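Local coordinates for UL37 (Suid herpesvirus 1, PDB 4K70), which is an inner tegument protein of the virus particle that probably controls viral trafficking, seen here as its N-terminal half, at residues Q178-R182 and P390-Y394; P435-V440 and S479-L483. All coordinates share one frame. Where two conformers were deposited one is given. Residues are numbered along the deposited sequence.

Contact 1: residues Q178-R182 and P390-Y394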
ATOM      1  N   GLN A 178       6.695   9.777   1.435  1.00 21.88           N
ATOM      2  CA  GLN A 178       5.530   9.283   0.706  1.00 22.55           C
ATOM      3  C   GLN A 178       5.923   8.207  -0.316  1.00 23.90           C
ATOM      4  O   GLN A 178       5.179   7.242  -0.536  1.00 21.80           O
ATOM      5  CB  GLN A 178       4.792  10.453   0.046  1.00 21.24           C
ATOM      6  CG  GLN A 178       4.230  11.417   1.080  1.00 25.73           C
ATOM      7  CD  GLN A 178       3.215  10.721   1.963  1.00 23.24           C
ATOM      8  OE1 GLN A 178       2.484   9.860   1.486  1.00 24.60           O
ATOM      9  NE2 GLN A 178       3.174  11.074   3.245  1.00 20.58           N
ATOM     10  N   ASP A 179       7.100   8.367  -0.925  1.00 21.34           N
ATOM     11  CA  ASP A 179       7.639   7.330  -1.799  1.00 22.99           C
ATOM     12  C   ASP A 179       7.977   6.077  -1.000  1.00 22.67           C
ATOM     13  O   ASP A 179       7.758   4.964  -1.472  1.00 21.28           O
ATOM     14  CB  ASP A 179       8.895   7.817  -2.544  1.00 22.12           C
ATOM     15  CG  ASP A 179       8.580   8.852  -3.620  1.00 27.27           C
ATOM     16  OD1 ASP A 179       7.405   8.939  -4.041  1.00 25.26           O
ATOM     17  OD2 ASP A 179       9.507   9.583  -4.036  1.00 26.56           O
ATOM     18  N   GLY A 180       8.517   6.254   0.205  1.00 18.39           N
ATOM     19  CA  GLY A 180       8.904   5.121   1.036  1.00 18.29           C
ATOM     20  C   GLY A 180       7.692   4.330   1.510  1.00 22.30           C
ATOM     21  O   GLY A 180       7.734   3.101   1.613  1.00 22.32           O
ATOM     22  N   LEU A 181       6.613   5.037   1.837  1.00 19.27           N
ATOM     23  CA  LEU A 181       5.345   4.382   2.203  1.00 19.56           C
ATOM     24  C   LEU A 181       4.807   3.505   1.063  1.00 24.48           C
ATOM     25  O   LEU A 181       4.354   2.375   1.279  1.00 25.04           O
ATOM     26  CB  LEU A 181       4.306   5.433   2.562  1.00 18.30           C
ATOM     27  CG  LEU A 181       4.605   6.242   3.830  1.00 21.72           C
ATOM     28  CD1 LEU A 181       3.550   7.306   4.065  1.00 21.46           C
ATOM     29  CD2 LEU A 181       4.717   5.310   5.041  1.00 21.57           C
ATOM     30  N   ARG A 182       4.845   4.040  -0.148  1.00 21.58           N
ATOM     31  CA  ARG A 182       4.487   3.262  -1.341  1.00 24.29           C
ATOM     32  C   ARG A 182       5.313   1.984  -1.462  1.00 24.65           C
ATOM     33  O   ARG A 182       4.786   0.905  -1.757  1.00 26.21           O
ATOM     34  CB  ARG A 182       4.665   4.109  -2.598  1.00 25.43           C
ATOM     35  CG  ARG A 182       4.476   3.336  -3.915  1.00 30.56           C
ATOM     36  CD  ARG A 182       4.721   4.265  -5.091  1.00 37.22           C
ATOM     37  NE  ARG A 182       5.155   3.570  -6.300  1.00 45.35           N
ATOM     38  CZ  ARG A 182       4.360   3.254  -7.320  1.00 50.87           C
ATOM     39  NH1 ARG A 182       3.066   3.559  -7.276  1.00 50.11           N
ATOM     40  NH2 ARG A 182       4.857   2.620  -8.380  1.00 45.53           N
ATOM     41  N   PRO A 390      -0.770   4.375   4.787  1.00 24.88           N
ATOM     42  CA  PRO A 390      -1.219   5.615   5.416  1.00 27.70           C
ATOM     43  C   PRO A 390      -0.785   6.880   4.687  1.00 23.74           C
ATOM     44  O   PRO A 390      -0.734   7.936   5.317  1.00 22.63           O
ATOM     45  CB  PRO A 390      -0.546   5.550   6.786  1.00 23.86           C
ATOM     46  CG  PRO A 390       0.764   4.865   6.496  1.00 26.49           C
ATOM     47  CD  PRO A 390       0.463   3.852   5.408  1.00 24.01           C
ATOM     48  N   GLY A 391      -0.492   6.792   3.396  1.00 22.38           N
ATOM     49  CA  GLY A 391       0.025   7.942   2.677  1.00 24.09           C
ATOM     50  C   GLY A 391      -0.670   8.325   1.377  1.00 26.40           C
ATOM     51  O   GLY A 391      -1.749   7.832   1.043  1.00 23.09           O
ATOM     52  N   LEU A 392      -0.022   9.223   0.643  1.00 22.95           N
ATOM     53  CA  LEU A 392      -0.573   9.825  -0.565  1.00 23.62           C
ATOM     54  C   LEU A 392      -0.782   8.821  -1.694  1.00 27.42           C
ATOM     55  O   LEU A 392      -1.770   8.889  -2.432  1.00 25.30           O
ATOM     56  CB  LEU A 392       0.382  10.911  -1.043  1.00 27.64           C
ATOM     57  CG  LEU A 392      -0.009  11.717  -2.271  1.00 30.63           C
ATOM     58  CD1 LEU A 392      -1.396  12.293  -2.061  1.00 31.51           C
ATOM     59  CD2 LEU A 392       1.011  12.820  -2.500  1.00 28.53           C
ATOM     60  N   ASP A 393       0.166   7.907  -1.843  1.00 28.16           N
ATOM     61  CA  ASP A 393       0.094   6.876  -2.877  0.50 26.78           C
ATOM     62  C   ASP A 393      -1.180   6.041  -2.768  1.00 25.16           C
ATOM     63  O   ASP A 393      -1.790   5.677  -3.775  1.00 23.43           O
ATOM     64  CB  ASP A 393       1.292   5.936  -2.788  0.50 23.45           C
ATOM     65  CG  ASP A 393       1.294   4.903  -3.895  0.50 26.47           C
ATOM     66  OD1 ASP A 393       1.567   5.293  -5.044  0.50 29.64           O
ATOM     67  OD2 ASP A 393       1.025   3.712  -3.624  0.50 27.04           O
ATOM     68  N   TYR A 394      -1.562   5.707  -1.544  1.00 21.67           N
ATOM     69  CA  TYR A 394      -2.783   4.912  -1.381  1.00 22.93           C
ATOM     70  C   TYR A 394      -4.023   5.762  -1.642  1.00 22.63           C
ATOM     71  O   TYR A 394      -4.983   5.278  -2.220  1.00 27.08           O
ATOM     72  CB  TYR A 394      -2.863   4.211  -0.032  1.00 20.71           C
ATOM     73  CG  TYR A 394      -4.127   3.376   0.093  1.00 23.95           C
ATOM     74  CD1 TYR A 394      -4.390   2.348  -0.807  1.00 22.01           C
ATOM     75  CD2 TYR A 394      -5.059   3.620   1.098  1.00 18.96           C
ATOM     76  CE1 TYR A 394      -5.539   1.575  -0.714  1.00 21.31           C
ATOM     77  CE2 TYR A 394      -6.217   2.858   1.197  1.00 21.66           C
ATOM     78  CZ  TYR A 394      -6.449   1.831   0.288  1.00 24.49           C
ATOM     79  OH  TYR A 394      -7.585   1.062   0.378  1.00 23.34           O
TER
HETATM   80  O   HOH W   1       2.684   7.323  -0.067  1.00 24.61           O
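A glutamine side chain hydrogen-bonds to the first turn of a helix here, within the all-helical N-terminal half of UL37. One face of helix 175-188, represented by Q178-R182, meets the N-terminal end of helix 392-402. G391 sits at the N-cap position. The nearest CA pairs are Q178 with G391, 6.0 Å, and R182 with D393, 5.9 Å.

Hydrogen bonds come first. The backbone N of L392 donates to OE1 of Q178 over 2.7 Å, almost straight at 176°. A first-turn NH has no partner inside its own helix, and the glutamine oxygen supplies one. The other end of the same amide is also used, because Q178 NE2 bonds to the backbone O of Y172.

Charge closes the far end of the contact. NH1 of R182 forms a salt bridge to OD1 of D393 at 3.2 Å, with the carboxylate oxygen near the guanidinium plane. D393 also lies close to D387, a calcium ligand.

Packing follows. L181 CD2 meets P390 CG at 4.2 Å, and L181 CD1 lies 3.8 Å from G391 CA. G391 has no side chain, and an ideal CB on this backbone would clash with Q178 OE1 and L181 CD1. Helix 464-481 adds cover through R480 and W481, which touch both Q178 and L392.

One water joins the two backbones. It donates to Q178 O at 2.5 Å and Q178 OE1 at 3.0 Å, and accepts from D393 N at 3.1 Å.

Contact 2: residues P435-V440 and S479-L483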
ATOM      1  N   PRO A 435      -5.056   8.481   5.939  1.00 22.95           N
ATOM      2  CA  PRO A 435      -3.749   9.122   6.149  1.00 25.10           C
ATOM      3  C   PRO A 435      -3.851  10.148   7.268  1.00 23.96           C
ATOM      4  O   PRO A 435      -4.831  10.885   7.318  1.00 23.98           O
ATOM      5  CB  PRO A 435      -3.517   9.861   4.837  1.00 21.51           C
ATOM      6  CG  PRO A 435      -4.914  10.229   4.393  1.00 25.15           C
ATOM      7  CD  PRO A 435      -5.738   9.012   4.744  1.00 20.80           C
ATOM      8  N   PRO A 436      -2.854  10.198   8.150  1.00 22.57           N
ATOM      9  CA  PRO A 436      -2.857  11.206   9.224  1.00 24.04           C
ATOM     10  C   PRO A 436      -2.473  12.575   8.685  1.00 23.38           C
ATOM     11  O   PRO A 436      -1.389  13.056   8.999  1.00 25.09           O
ATOM     12  CB  PRO A 436      -1.756  10.712  10.161  1.00 23.82           C
ATOM     13  CG  PRO A 436      -0.798   9.972   9.248  1.00 23.16           C
ATOM     14  CD  PRO A 436      -1.708   9.280   8.250  1.00 22.48           C
ATOM     15  N   THR A 437      -3.342  13.184   7.885  1.00 26.19           N
ATOM     16  CA  THR A 437      -3.014  14.434   7.205  1.00 23.07           C
ATOM     17  C   THR A 437      -2.898  15.606   8.173  1.00 26.44           C
ATOM     18  O   THR A 437      -2.477  16.701   7.792  1.00 29.99           O
ATOM     19  CB  THR A 437      -4.053  14.788   6.137  1.00 27.07           C
ATOM     20  OG1 THR A 437      -5.366  14.667   6.696  1.00 29.66           O
ATOM     21  CG2 THR A 437      -3.936  13.860   4.930  1.00 25.40           C
ATOM     22  N   GLU A 438      -3.286  15.390   9.421  1.00 24.71           N
ATOM     23  CA  GLU A 438      -3.078  16.422  10.428  1.00 27.20           C
ATOM     24  C   GLU A 438      -1.576  16.717  10.581  1.00 27.26           C
ATOM     25  O   GLU A 438      -1.198  17.778  11.068  1.00 25.56           O
ATOM     26  CB  GLU A 438      -3.708  16.021  11.762  1.00 23.54           C
ATOM     27  CG  GLU A 438      -3.173  14.720  12.365  1.00 24.86           C
ATOM     28  CD  GLU A 438      -3.919  13.479  11.887  1.00 29.05           C
ATOM     29  OE1 GLU A 438      -4.662  13.564  10.879  1.00 28.27           O
ATOM     30  OE2 GLU A 438      -3.764  12.412  12.529  1.00 29.39           O
ATOM     31  N   HIS A 439      -0.727  15.785  10.146  1.00 26.21           N
ATOM     32  CA  HIS A 439       0.725  15.979  10.181  1.00 23.44           C
ATOM     33  C   HIS A 439       1.142  17.133   9.282  1.00 27.14           C
ATOM     34  O   HIS A 439       2.150  17.794   9.528  1.00 26.95           O
ATOM     35  CB  HIS A 439       1.460  14.726   9.692  1.00 23.89           C
ATOM     36  CG  HIS A 439       1.422  13.583  10.661  1.00 23.79           C
ATOM     37  ND1 HIS A 439       0.975  13.712  11.954  1.00 25.85           N
ATOM     38  CD2 HIS A 439       1.800  12.289  10.516  1.00 21.89           C
ATOM     39  CE1 HIS A 439       1.069  12.545  12.571  1.00 23.56           C
ATOM     40  NE2 HIS A 439       1.569  11.666  11.717  1.00 21.23           N
ATOM     41  N   VAL A 440       0.395  17.338   8.206  1.00 29.52           N
ATOM     42  CA  VAL A 440       0.742  18.381   7.261  1.00 29.81           C
ATOM     43  C   VAL A 440       0.625  19.711   7.988  1.00 32.47           C
ATOM     44  O   VAL A 440       1.525  20.535   7.929  1.00 31.91           O
ATOM     45  CB  VAL A 440      -0.161  18.334   6.013  1.00 37.65           C
ATOM     46  CG1 VAL A 440       0.219  19.433   5.030  1.00 33.66           C
ATOM     47  CG2 VAL A 440      -0.060  16.961   5.344  1.00 32.77           C
ATOM     48  N   SER A 479      -3.137  20.729  -3.371  1.00 47.80           N
ATOM     49  CA  SER A 479      -2.791  19.979  -4.571  1.00 46.90           C
ATOM     50  C   SER A 479      -2.502  18.497  -4.314  1.00 47.45           C
ATOM     51  O   SER A 479      -2.622  17.673  -5.218  1.00 46.64           O
ATOM     52  CB  SER A 479      -1.587  20.635  -5.247  1.00 50.37           C
ATOM     53  OG  SER A 479      -1.034  19.781  -6.226  1.00 56.49           O
ATOM     54  N   ARG A 480      -2.114  18.159  -3.087  1.00 43.92           N
ATOM     55  CA  ARG A 480      -1.745  16.782  -2.762  1.00 40.43           C
ATOM     56  C   ARG A 480      -2.787  16.079  -1.903  1.00 40.44           C
ATOM     57  O   ARG A 480      -3.155  14.934  -2.162  1.00 46.07           O
ATOM     58  CB  ARG A 480      -0.387  16.733  -2.052  1.00 39.04           C
ATOM     59  CG  ARG A 480       0.816  16.780  -2.979  1.00 40.25           C
ATOM     60  CD  ARG A 480       2.033  17.416  -2.300  1.00 39.85           C
ATOM     61  NE  ARG A 480       2.618  16.596  -1.238  1.00 33.55           N
ATOM     62  CZ  ARG A 480       3.338  15.503  -1.464  1.00 32.27           C
ATOM     63  NH1 ARG A 480       3.535  15.096  -2.707  1.00 34.40           N
ATOM     64  NH2 ARG A 480       3.860  14.813  -0.458  1.00 31.36           N
ATOM     65  N   TRP A 481      -3.269  16.769  -0.882  1.00 41.99           N
ATOM     66  CA  TRP A 481      -4.126  16.129   0.102  1.00 45.25           C
ATOM     67  C   TRP A 481      -5.572  16.632   0.100  1.00 46.05           C
ATOM     68  O   TRP A 481      -6.416  16.089   0.810  1.00 48.10           O
ATOM     69  CB  TRP A 481      -3.535  16.330   1.487  1.00 41.72           C
ATOM     70  CG  TRP A 481      -2.120  15.848   1.625  1.00 38.26           C
ATOM     71  CD1 TRP A 481      -0.980  16.603   1.568  1.00 34.64           C
ATOM     72  CD2 TRP A 481      -1.700  14.502   1.855  1.00 32.11           C
ATOM     73  NE1 TRP A 481       0.122  15.807   1.761  1.00 30.53           N
ATOM     74  CE2 TRP A 481      -0.293  14.512   1.933  1.00 29.76           C
ATOM     75  CE3 TRP A 481      -2.377  13.285   1.997  1.00 30.50           C
ATOM     76  CZ2 TRP A 481       0.444  13.355   2.154  1.00 26.14           C
ATOM     77  CZ3 TRP A 481      -1.637  12.139   2.227  1.00 24.62           C
ATOM     78  CH2 TRP A 481      -0.251  12.183   2.305  1.00 22.77           C
ATOM     79  N   GLY A 482      -5.846  17.677  -0.676  1.00 47.30           N
ATOM     80  CA  GLY A 482      -7.181  18.241  -0.752  1.00 50.39           C
ATOM     81  C   GLY A 482      -7.591  19.018   0.487  1.00 52.84           C
ATOM     82  O   GLY A 482      -8.780  19.142   0.778  1.00 54.65           O
ATOM     83  N   LEU A 483      -6.610  19.541   1.220  1.00 48.11           N
ATOM     84  CA  LEU A 483      -6.885  20.320   2.422  1.00 52.45           C
ATOM     85  C   LEU A 483      -6.986  21.804   2.087  1.00 51.70           C
ATOM     86  O   LEU A 483      -6.098  22.362   1.440  1.00 48.80           O
ATOM     87  CB  LEU A 483      -5.796  20.107   3.477  1.00 47.84           C
ATOM     88  CG  LEU A 483      -5.294  18.690   3.778  1.00 47.71           C
ATOM     89  CD1 LEU A 483      -4.153  18.740   4.804  1.00 41.24           C
ATOM     90  CD2 LEU A 483      -6.422  17.794   4.261  1.00 48.96           C
TER
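W481 presents its indole to the turn that leads into helix 438-458. Its chi1 is m (-56°) and its chi2 is 99°, which sets the ring beside P435, T437 and V440. V440 is in the t rotamer. Its CG2 lies over one face of the indole, 4.0 Å from the centroid of the five-membered ring and 22° off the normal, a CH-pi contact. T437 is in the p rotamer, and its CG2 reaches 3.4 Å from W481 CE3. P435 CB packs at 3.9 Å from W481 CZ3. Both of these approaches are oblique to the ring.

The indole nitrogen turns to a partner beyond these segments: W481 NE1 bonds to D173 OD1. The ring also meets Y172.

L483, the last modelled residue, extends the packing on V440. Its m,t side chain brings CD1 to 4.2 Å from V440 CB and 4.0 Å from the backbone O of T437. G482 is the first residue to leave the helix, with a positive phi (73°) that favours glycine, and L483 follows it back toward V440.

P436 is the centre of an inverse gamma turn, with a weak hydrogen bond from T437 N to P435 O at 2.8 Å. The arrangement is that of an antiparallel helical hairpin: the end of helix 464-481 and the residue beyond it pack on the start of helix 438-458 and the turn before it, at the protein surface.

Contact 1 is partly buried, and its centre is about 7 Å from the centre of the chain. Contact 2 is a surface contact, its centre about 17 Å from that point. Contact 1 joins helices far apart in sequence through polar and charged groups and a water, with some apolar packing of L181 on P390. Contact 2 closes a local pair of consecutive helices by apolar packing and a CH-pi contact. They share no segment, yet they touch. L392 CD1 lies 3.2 Å from R480 O, and W481 CH2 lies 3.4 Å from L392 N. P390 O also packs against P435 CB at 3.4 Å. W481 thus belongs to contact 2 and also lies on the start of helix 392-402.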